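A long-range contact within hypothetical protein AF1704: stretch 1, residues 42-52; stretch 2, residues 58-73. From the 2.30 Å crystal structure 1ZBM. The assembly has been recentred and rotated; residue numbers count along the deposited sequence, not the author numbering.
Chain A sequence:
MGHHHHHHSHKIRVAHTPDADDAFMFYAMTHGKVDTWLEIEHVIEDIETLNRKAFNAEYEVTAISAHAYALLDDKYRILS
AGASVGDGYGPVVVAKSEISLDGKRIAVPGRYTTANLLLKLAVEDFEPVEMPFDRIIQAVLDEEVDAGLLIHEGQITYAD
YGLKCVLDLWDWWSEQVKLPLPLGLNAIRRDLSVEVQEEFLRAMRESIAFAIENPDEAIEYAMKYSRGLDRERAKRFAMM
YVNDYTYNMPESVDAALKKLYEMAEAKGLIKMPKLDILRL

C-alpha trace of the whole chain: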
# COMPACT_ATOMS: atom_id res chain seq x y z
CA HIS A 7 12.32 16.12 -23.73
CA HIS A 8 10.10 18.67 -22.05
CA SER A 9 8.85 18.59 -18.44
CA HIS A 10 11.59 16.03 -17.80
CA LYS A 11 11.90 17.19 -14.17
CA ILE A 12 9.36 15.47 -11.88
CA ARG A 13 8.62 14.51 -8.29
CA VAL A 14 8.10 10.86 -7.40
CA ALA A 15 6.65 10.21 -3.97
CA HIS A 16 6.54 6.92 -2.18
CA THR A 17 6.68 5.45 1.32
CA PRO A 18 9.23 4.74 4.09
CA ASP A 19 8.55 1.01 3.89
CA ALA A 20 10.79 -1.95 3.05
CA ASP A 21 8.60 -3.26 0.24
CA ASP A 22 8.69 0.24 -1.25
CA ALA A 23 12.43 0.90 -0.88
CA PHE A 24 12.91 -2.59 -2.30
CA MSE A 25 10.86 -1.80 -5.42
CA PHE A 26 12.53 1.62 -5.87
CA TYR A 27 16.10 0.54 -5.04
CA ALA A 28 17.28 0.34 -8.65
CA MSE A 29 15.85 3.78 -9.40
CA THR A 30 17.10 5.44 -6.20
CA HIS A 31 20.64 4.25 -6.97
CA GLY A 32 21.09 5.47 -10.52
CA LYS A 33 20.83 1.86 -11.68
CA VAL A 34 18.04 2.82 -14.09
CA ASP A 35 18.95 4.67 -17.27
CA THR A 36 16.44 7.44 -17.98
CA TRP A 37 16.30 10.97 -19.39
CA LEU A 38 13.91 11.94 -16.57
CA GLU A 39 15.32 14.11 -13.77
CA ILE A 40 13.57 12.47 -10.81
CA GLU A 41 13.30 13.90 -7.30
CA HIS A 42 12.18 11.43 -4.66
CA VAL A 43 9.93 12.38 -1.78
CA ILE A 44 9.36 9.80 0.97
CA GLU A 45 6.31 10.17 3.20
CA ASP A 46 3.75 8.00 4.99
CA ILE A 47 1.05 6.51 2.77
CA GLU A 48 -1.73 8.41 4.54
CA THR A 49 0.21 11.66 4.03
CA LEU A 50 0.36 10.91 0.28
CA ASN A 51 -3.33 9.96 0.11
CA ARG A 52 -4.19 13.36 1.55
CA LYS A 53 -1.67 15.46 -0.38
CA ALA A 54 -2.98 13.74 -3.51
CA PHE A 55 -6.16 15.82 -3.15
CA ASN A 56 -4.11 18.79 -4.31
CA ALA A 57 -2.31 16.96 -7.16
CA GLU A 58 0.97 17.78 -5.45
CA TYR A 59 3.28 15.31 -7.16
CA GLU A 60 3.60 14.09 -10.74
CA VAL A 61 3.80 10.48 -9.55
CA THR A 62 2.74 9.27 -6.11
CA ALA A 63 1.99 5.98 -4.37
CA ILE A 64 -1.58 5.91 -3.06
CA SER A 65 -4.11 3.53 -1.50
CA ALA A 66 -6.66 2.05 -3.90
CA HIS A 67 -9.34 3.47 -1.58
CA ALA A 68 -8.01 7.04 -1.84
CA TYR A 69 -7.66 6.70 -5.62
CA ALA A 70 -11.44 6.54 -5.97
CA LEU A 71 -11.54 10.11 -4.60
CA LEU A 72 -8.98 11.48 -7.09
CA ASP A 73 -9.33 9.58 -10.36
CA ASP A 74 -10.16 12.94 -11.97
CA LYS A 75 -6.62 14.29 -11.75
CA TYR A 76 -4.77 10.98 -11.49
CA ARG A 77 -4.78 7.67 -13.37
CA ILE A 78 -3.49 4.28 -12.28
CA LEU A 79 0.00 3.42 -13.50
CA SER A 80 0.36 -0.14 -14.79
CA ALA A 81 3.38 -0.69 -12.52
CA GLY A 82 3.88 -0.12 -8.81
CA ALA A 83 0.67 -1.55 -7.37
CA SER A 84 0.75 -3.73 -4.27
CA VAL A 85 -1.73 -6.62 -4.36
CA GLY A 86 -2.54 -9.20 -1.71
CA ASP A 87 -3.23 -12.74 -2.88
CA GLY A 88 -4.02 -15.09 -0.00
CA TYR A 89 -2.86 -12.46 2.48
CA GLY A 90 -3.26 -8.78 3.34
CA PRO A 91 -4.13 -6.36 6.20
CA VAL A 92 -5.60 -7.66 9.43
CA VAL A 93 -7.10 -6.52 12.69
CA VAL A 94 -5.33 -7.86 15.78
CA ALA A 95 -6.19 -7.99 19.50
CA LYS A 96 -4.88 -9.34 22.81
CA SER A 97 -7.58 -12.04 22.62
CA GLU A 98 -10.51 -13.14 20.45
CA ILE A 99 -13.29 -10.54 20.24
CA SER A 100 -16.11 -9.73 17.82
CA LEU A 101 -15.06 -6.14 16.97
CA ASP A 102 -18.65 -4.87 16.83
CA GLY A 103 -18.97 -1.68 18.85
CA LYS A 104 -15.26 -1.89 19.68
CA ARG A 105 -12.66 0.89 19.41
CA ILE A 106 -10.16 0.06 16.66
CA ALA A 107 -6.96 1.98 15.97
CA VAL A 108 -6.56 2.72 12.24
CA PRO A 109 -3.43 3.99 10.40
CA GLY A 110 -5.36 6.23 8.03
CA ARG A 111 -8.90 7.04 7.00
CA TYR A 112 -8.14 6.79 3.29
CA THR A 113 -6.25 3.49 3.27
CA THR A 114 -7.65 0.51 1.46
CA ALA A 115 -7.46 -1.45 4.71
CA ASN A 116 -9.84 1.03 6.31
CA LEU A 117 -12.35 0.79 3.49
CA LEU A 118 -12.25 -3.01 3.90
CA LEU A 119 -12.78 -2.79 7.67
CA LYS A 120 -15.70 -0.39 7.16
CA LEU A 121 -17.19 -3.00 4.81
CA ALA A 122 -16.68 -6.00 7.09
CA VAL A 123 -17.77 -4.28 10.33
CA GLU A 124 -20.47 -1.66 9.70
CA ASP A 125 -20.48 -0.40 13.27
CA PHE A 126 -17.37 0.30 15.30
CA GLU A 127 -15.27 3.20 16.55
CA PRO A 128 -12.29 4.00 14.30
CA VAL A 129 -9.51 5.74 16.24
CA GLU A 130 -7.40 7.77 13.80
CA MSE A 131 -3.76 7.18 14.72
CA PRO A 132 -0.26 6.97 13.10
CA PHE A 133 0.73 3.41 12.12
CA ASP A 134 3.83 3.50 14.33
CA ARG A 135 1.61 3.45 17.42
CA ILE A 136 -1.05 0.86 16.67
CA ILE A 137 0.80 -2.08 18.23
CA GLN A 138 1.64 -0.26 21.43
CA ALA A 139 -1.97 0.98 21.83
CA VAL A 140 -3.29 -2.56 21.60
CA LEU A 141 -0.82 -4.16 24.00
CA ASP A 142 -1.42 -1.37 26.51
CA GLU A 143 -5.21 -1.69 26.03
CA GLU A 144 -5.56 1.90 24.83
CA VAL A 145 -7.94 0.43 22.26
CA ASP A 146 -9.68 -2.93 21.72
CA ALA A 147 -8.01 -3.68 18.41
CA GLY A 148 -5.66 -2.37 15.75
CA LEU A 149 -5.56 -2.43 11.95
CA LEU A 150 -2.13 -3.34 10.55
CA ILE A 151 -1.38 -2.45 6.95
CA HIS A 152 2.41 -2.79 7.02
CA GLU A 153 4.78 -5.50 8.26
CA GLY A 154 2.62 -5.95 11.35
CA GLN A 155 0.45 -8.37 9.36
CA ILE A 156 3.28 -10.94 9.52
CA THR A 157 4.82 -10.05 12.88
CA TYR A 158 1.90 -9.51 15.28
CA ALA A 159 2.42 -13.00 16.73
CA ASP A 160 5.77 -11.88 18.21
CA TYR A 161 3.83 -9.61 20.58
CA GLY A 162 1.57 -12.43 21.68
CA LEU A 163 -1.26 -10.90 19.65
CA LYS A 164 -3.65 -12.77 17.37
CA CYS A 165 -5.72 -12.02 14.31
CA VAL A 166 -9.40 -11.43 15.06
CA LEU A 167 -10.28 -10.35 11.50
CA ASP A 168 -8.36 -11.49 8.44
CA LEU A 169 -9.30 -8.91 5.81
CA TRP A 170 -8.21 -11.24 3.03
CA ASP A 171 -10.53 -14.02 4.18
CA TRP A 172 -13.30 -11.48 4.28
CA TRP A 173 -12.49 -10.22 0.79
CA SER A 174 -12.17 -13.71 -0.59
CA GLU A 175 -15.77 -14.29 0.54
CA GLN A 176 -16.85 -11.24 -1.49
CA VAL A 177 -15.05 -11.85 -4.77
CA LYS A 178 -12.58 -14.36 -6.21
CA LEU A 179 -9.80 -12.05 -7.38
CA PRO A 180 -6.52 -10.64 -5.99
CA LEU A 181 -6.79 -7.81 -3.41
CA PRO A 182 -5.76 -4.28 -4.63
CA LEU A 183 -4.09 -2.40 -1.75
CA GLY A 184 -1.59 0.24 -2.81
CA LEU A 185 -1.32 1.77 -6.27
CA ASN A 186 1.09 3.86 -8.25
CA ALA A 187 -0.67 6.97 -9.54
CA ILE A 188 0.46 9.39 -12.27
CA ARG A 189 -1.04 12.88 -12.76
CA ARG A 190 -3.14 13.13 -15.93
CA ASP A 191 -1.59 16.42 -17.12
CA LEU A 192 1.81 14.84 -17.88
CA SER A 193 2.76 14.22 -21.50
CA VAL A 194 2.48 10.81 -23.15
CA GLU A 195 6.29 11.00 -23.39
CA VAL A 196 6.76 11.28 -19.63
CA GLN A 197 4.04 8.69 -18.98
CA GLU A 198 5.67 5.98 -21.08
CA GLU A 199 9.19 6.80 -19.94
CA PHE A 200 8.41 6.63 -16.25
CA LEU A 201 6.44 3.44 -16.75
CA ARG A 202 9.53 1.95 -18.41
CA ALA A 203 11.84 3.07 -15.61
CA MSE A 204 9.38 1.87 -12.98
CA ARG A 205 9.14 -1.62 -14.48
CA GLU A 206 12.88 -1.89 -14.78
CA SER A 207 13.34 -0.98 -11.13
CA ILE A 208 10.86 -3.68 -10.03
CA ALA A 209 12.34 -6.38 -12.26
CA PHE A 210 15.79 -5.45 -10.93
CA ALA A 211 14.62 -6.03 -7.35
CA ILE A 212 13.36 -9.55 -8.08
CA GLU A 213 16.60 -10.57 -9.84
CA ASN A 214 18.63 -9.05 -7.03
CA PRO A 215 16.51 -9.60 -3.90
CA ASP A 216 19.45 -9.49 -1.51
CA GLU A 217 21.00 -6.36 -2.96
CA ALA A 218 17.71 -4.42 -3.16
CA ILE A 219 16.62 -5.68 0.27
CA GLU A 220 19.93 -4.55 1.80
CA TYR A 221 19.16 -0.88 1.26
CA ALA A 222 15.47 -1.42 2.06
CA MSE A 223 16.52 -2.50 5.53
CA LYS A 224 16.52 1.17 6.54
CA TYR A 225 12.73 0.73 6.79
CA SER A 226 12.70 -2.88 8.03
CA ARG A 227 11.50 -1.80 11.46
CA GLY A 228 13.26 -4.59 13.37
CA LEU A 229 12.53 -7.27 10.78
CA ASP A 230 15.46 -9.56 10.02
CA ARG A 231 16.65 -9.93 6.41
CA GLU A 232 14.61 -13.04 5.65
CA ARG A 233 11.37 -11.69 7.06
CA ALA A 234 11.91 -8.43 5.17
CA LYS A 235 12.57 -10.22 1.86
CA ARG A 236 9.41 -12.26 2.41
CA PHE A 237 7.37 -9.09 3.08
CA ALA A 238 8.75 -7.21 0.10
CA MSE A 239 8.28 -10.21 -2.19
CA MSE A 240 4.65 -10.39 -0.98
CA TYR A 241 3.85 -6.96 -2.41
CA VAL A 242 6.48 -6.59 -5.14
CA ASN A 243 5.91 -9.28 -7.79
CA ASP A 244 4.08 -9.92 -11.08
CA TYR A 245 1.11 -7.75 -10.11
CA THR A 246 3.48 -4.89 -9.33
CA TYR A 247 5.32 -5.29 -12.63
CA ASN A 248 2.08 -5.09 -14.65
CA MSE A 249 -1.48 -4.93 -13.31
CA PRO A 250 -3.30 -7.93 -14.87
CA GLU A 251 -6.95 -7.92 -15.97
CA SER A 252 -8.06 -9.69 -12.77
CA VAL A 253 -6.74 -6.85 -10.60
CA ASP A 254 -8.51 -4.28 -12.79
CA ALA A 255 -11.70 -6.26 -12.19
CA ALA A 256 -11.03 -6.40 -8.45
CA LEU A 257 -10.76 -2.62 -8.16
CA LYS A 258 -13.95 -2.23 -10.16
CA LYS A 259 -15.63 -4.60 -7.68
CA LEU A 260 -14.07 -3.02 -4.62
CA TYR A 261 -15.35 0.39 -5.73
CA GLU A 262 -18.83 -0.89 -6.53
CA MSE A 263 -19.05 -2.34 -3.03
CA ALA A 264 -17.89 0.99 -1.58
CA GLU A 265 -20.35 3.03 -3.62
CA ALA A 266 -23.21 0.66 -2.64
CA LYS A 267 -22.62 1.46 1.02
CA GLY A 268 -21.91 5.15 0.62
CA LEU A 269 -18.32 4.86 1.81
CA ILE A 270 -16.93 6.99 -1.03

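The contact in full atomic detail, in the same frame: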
# COMPACT_ATOMS: atom_id res chain seq x y z
N HIS A 42 12.96 12.27 -5.54
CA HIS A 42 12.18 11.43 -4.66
C HIS A 42 11.77 12.13 -3.38
O HIS A 42 12.53 12.89 -2.78
CB HIS A 42 12.97 10.17 -4.28
CG HIS A 42 13.19 9.22 -5.42
ND1 HIS A 42 14.29 9.29 -6.25
CD2 HIS A 42 12.43 8.20 -5.88
CE1 HIS A 42 14.19 8.36 -7.18
NE2 HIS A 42 13.08 7.68 -6.98
N VAL A 43 10.53 11.84 -2.98
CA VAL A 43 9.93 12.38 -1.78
C VAL A 43 9.33 11.19 -1.06
O VAL A 43 8.46 10.50 -1.60
CB VAL A 43 8.81 13.39 -2.13
CG1 VAL A 43 8.22 13.95 -0.85
CG2 VAL A 43 9.38 14.53 -3.00
N ILE A 44 9.82 10.93 0.15
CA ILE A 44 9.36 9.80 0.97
C ILE A 44 8.48 10.28 2.12
O ILE A 44 8.92 11.08 2.95
CB ILE A 44 10.56 9.03 1.58
CG1 ILE A 44 11.50 8.60 0.47
CG2 ILE A 44 10.08 7.85 2.42
CD1 ILE A 44 12.48 9.67 0.12
N GLU A 45 7.25 9.79 2.17
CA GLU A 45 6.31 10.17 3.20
C GLU A 45 5.32 9.04 3.45
O GLU A 45 5.12 8.19 2.58
CB GLU A 45 5.57 11.44 2.78
CG GLU A 45 6.38 12.71 2.92
CD GLU A 45 5.67 13.90 2.31
OE1 GLU A 45 6.01 15.06 2.64
OE2 GLU A 45 4.77 13.68 1.47
N ASP A 46 4.72 9.03 4.63
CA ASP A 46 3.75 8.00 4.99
C ASP A 46 2.58 7.97 4.01
O ASP A 46 2.10 9.01 3.54
CB ASP A 46 3.25 8.23 6.43
CG ASP A 46 2.22 7.20 6.87
OD1 ASP A 46 1.02 7.40 6.57
OD2 ASP A 46 2.61 6.19 7.51
N ILE A 47 2.14 6.75 3.71
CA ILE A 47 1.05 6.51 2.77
C ILE A 47 -0.20 7.38 3.02
O ILE A 47 -0.83 7.85 2.08
CB ILE A 47 0.64 5.01 2.78
CG1 ILE A 47 -0.39 4.73 1.70
CG2 ILE A 47 0.11 4.61 4.14
CD1 ILE A 47 0.16 4.91 0.30
N GLU A 48 -0.56 7.60 4.29
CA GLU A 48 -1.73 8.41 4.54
C GLU A 48 -1.43 9.86 4.17
O GLU A 48 -2.31 10.57 3.69
CB GLU A 48 -2.18 8.29 6.00
CG GLU A 48 -3.54 8.93 6.30
CD GLU A 48 -4.67 8.44 5.39
OE1 GLU A 48 -4.45 7.51 4.58
OE2 GLU A 48 -5.79 8.99 5.50
N THR A 49 -0.19 10.29 4.38
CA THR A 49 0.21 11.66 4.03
C THR A 49 0.08 11.86 2.51
O THR A 49 -0.35 12.93 2.05
CB THR A 49 1.68 11.94 4.45
OG1 THR A 49 1.79 11.84 5.87
CG2 THR A 49 2.11 13.34 4.01
N LEU A 50 0.45 10.84 1.74
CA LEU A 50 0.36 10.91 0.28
C LEU A 50 -1.10 10.84 -0.20
O LEU A 50 -1.47 11.46 -1.19
CB LEU A 50 1.19 9.79 -0.38
CG LEU A 50 2.69 9.72 -0.08
CD1 LEU A 50 3.38 8.72 -1.03
CD2 LEU A 50 3.30 11.10 -0.24
N ASN A 51 -1.93 10.07 0.50
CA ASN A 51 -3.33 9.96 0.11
C ASN A 51 -3.99 11.32 0.26
O ASN A 51 -4.80 11.70 -0.56
CB ASN A 51 -4.08 8.95 0.99
CG ASN A 51 -3.73 7.51 0.66
OD1 ASN A 51 -3.34 7.21 -0.47
ND2 ASN A 51 -3.89 6.62 1.63
N ARG A 52 -3.63 12.04 1.32
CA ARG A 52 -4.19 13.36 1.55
C ARG A 52 -3.61 14.42 0.62
O ARG A 52 -4.36 15.19 0.02
CB ARG A 52 -4.01 13.75 3.02
CG ARG A 52 -4.95 12.99 3.96
CD ARG A 52 -4.70 13.32 5.43
NE ARG A 52 -5.76 12.77 6.30
CZ ARG A 52 -6.97 13.31 6.44
NH1 ARG A 52 -7.29 14.41 5.78
NH2 ARG A 52 -7.86 12.74 7.25
N GLU A 58 -0.35 17.29 -5.81
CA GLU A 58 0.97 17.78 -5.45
C GLU A 58 2.11 17.23 -6.29
O GLU A 58 2.92 17.98 -6.82
CB GLU A 58 1.24 17.48 -3.98
CG GLU A 58 2.50 18.13 -3.44
CD GLU A 58 2.21 19.41 -2.68
OE1 GLU A 58 1.84 19.32 -1.48
OE2 GLU A 58 2.34 20.51 -3.28
N TYR A 59 2.19 15.91 -6.41
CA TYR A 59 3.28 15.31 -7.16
C TYR A 59 2.87 14.77 -8.53
O TYR A 59 1.69 14.51 -8.78
CB TYR A 59 3.92 14.18 -6.34
CG TYR A 59 4.21 14.57 -4.91
CD1 TYR A 59 5.16 15.55 -4.60
CD2 TYR A 59 3.52 13.97 -3.86
CE1 TYR A 59 5.41 15.91 -3.28
CE2 TYR A 59 3.77 14.33 -2.54
CZ TYR A 59 4.71 15.29 -2.25
OH TYR A 59 4.94 15.64 -0.94
N GLU A 60 3.85 14.63 -9.41
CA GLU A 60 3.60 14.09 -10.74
C GLU A 60 3.28 12.61 -10.63
O GLU A 60 2.39 12.11 -11.31
CB GLU A 60 4.83 14.26 -11.64
CG GLU A 60 4.99 15.63 -12.25
CD GLU A 60 5.68 16.63 -11.33
OE1 GLU A 60 6.15 16.24 -10.24
OE2 GLU A 60 5.74 17.81 -11.73
N VAL A 61 4.01 11.91 -9.77
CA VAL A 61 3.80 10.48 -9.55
C VAL A 61 3.83 10.20 -8.05
O VAL A 61 4.79 10.53 -7.37
CB VAL A 61 4.91 9.62 -10.21
CG1 VAL A 61 4.63 8.14 -9.96
CG2 VAL A 61 5.00 9.90 -11.71
N THR A 62 2.78 9.57 -7.53
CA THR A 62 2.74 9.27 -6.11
C THR A 62 2.10 7.93 -5.79
O THR A 62 1.17 7.51 -6.48
CB THR A 62 1.95 10.36 -5.33
OG1 THR A 62 1.86 9.99 -3.95
CG2 THR A 62 0.55 10.51 -5.89
N ALA A 63 2.60 7.24 -4.77
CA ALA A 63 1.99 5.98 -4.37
C ALA A 63 0.68 6.44 -3.75
O ALA A 63 0.55 7.61 -3.38
CB ALA A 63 2.85 5.27 -3.33
N ILE A 64 -0.29 5.54 -3.64
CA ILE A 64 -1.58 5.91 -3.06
C ILE A 64 -2.48 4.70 -2.92
O ILE A 64 -2.56 3.86 -3.81
CB ILE A 64 -2.30 6.96 -3.94
CG1 ILE A 64 -3.57 7.44 -3.24
CG2 ILE A 64 -2.69 6.34 -5.27
CD1 ILE A 64 -4.31 8.50 -4.00
N SER A 65 -3.19 4.63 -1.79
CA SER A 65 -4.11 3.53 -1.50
C SER A 65 -5.19 3.42 -2.57
O SER A 65 -5.64 4.43 -3.10
CB SER A 65 -4.76 3.76 -0.14
OG SER A 65 -3.80 3.75 0.90
N ALA A 66 -5.61 2.20 -2.89
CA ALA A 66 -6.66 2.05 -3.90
C ALA A 66 -7.89 2.85 -3.44
O ALA A 66 -8.52 3.54 -4.23
CB ALA A 66 -7.03 0.58 -4.10
N HIS A 67 -8.21 2.75 -2.15
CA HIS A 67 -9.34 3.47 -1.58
C HIS A 67 -9.28 4.96 -1.98
O HIS A 67 -10.17 5.47 -2.66
CB HIS A 67 -9.29 3.35 -0.05
CG HIS A 67 -10.37 4.11 0.66
ND1 HIS A 67 -10.37 4.28 2.03
CD2 HIS A 67 -11.48 4.75 0.20
CE1 HIS A 67 -11.44 4.98 2.38
NE2 HIS A 67 -12.12 5.27 1.30
N ALA A 68 -8.22 5.63 -1.55
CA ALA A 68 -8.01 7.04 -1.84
C ALA A 68 -8.16 7.36 -3.33
O ALA A 68 -8.77 8.37 -3.70
CB ALA A 68 -6.64 7.47 -1.34
N TYR A 69 -7.61 6.50 -4.18
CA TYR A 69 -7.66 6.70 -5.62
C TYR A 69 -9.07 6.98 -6.13
O TYR A 69 -9.25 7.78 -7.05
CB TYR A 69 -7.11 5.48 -6.36
CG TYR A 69 -7.16 5.65 -7.87
CD1 TYR A 69 -6.35 6.59 -8.50
CD2 TYR A 69 -8.09 4.95 -8.64
CE1 TYR A 69 -6.47 6.85 -9.85
CE2 TYR A 69 -8.21 5.21 -10.02
CZ TYR A 69 -7.39 6.16 -10.60
OH TYR A 69 -7.51 6.47 -11.94
N ALA A 70 -10.06 6.33 -5.54
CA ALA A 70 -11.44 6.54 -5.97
C ALA A 70 -11.89 7.99 -5.78
O ALA A 70 -12.82 8.45 -6.45
CB ALA A 70 -12.37 5.59 -5.23
N LEU A 71 -11.22 8.71 -4.88
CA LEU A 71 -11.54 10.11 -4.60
C LEU A 71 -10.64 11.10 -5.35
O LEU A 71 -10.64 12.30 -5.06
CB LEU A 71 -11.45 10.38 -3.09
CG LEU A 71 -12.47 9.73 -2.16
CD1 LEU A 71 -11.97 9.79 -0.72
CD2 LEU A 71 -13.81 10.43 -2.29
N LEU A 72 -9.86 10.61 -6.32
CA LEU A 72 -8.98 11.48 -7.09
C LEU A 72 -8.61 10.94 -8.47
O LEU A 72 -7.55 11.25 -9.01
CB LEU A 72 -7.73 11.80 -6.26
CG LEU A 72 -7.18 10.61 -5.49
CD1 LEU A 72 -6.12 9.92 -6.35
CD2 LEU A 72 -6.58 11.06 -4.17
N ASP A 73 -9.52 10.16 -9.04
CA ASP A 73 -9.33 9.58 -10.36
C ASP A 73 -9.62 10.61 -11.46
O ASP A 73 -9.59 10.29 -12.65
CB ASP A 73 -10.23 8.35 -10.51
CG ASP A 73 -11.71 8.70 -10.44
OD1 ASP A 73 -12.10 9.47 -9.54
OD2 ASP A 73 -12.48 8.20 -11.28
O HOH W 1 0.65 12.42 -3.13

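When a helix packs across a strand, apolar side chains supply most of the contact area, but the few polar groups caught between them must find partners, and such pairings are far more directional than the packing around them. The contact between residues 42-52 and 58-73 of hypothetical protein AF1704 illustrates the principle on a small scale. Helix 47-52 crosses strand 61-65 at 102°, their axes approaching to 7.3 Å, and the two stretches together bury 457 Å².

The first stretch opens in a strand, where Val-43 directs its side chain toward the second stretch and meets the aromatic ring of Tyr-59, with CG1 of Val-43 4.0 Å from CZ of Tyr-59. Its neighbours His-42 and Ile-44 take no part. Two residues on, Glu-45 reaches the same tyrosine through a polar contact: OH of Tyr-59 donates a hydrogen bond to OE2 of Glu-45 at 3.1 Å. The carboxylate oxygen lies at the ring edge, near its plane, as expected for an acceptor meeting a phenol hydroxyl. The tyrosine thus combines a greasy ring with a polar tip, and the first stretch answers both.

Asp-46 stays clear of the second stretch but prepares the helix that meets it. Its OD1 accepts from N of Glu-48 at 2.8 Å, a capping bond that satisfies an amide with no preceding helical turn to supply a carbonyl. Ile-47 follows. Its CA-to-CB bond points sideways, yet the end of the side chain comes nearer, so that CD1 lies 3.9 Å from CA of Ile-64 and CG1 lies 3.6 Å from OG of Ser-65. Here the isoleucine packs partly against backbone.

One helical turn later, Leu-50 points toward the strand and spreads over several partners. Its CD2 is 4.0 Å from CE2 of Tyr-59, while its CD1 is 4.2 Å from CB of Ala-63 and 3.5 Å from OG1 of Thr-62. Polar atoms close to this leucine are not left unpaired. OG1 of Thr-62 donates to O of Ala-63 at 2.8 Å, and a water bridges the two stretches by donating both to O of Leu-50, at 3.0 Å, and to OG1 of Thr-62, at 2.8 Å.

Asn-51 has the largest area covered by the other stretch, and it supplies the most specific link. Its amide pairs with both backbone and side chain of Ser-65: N of Ser-65 donates to OD1 of Asn-51 at 2.9 Å, although the position of that oxygen is less certain, and ND2 of Asn-51 donates to OG of Ser-65 at 3.0 Å. A second bond from ND2 of Asn-51, to OE1 of Glu-48 at 3.1 Å, ties the amide back to its own helix. Ser-65 sits at the N-cap position of the next helix but makes no capping bond with its side chain; its hydroxyl instead receives the asparagine. Arg-52, pointing away, closes the stretch without touching the other.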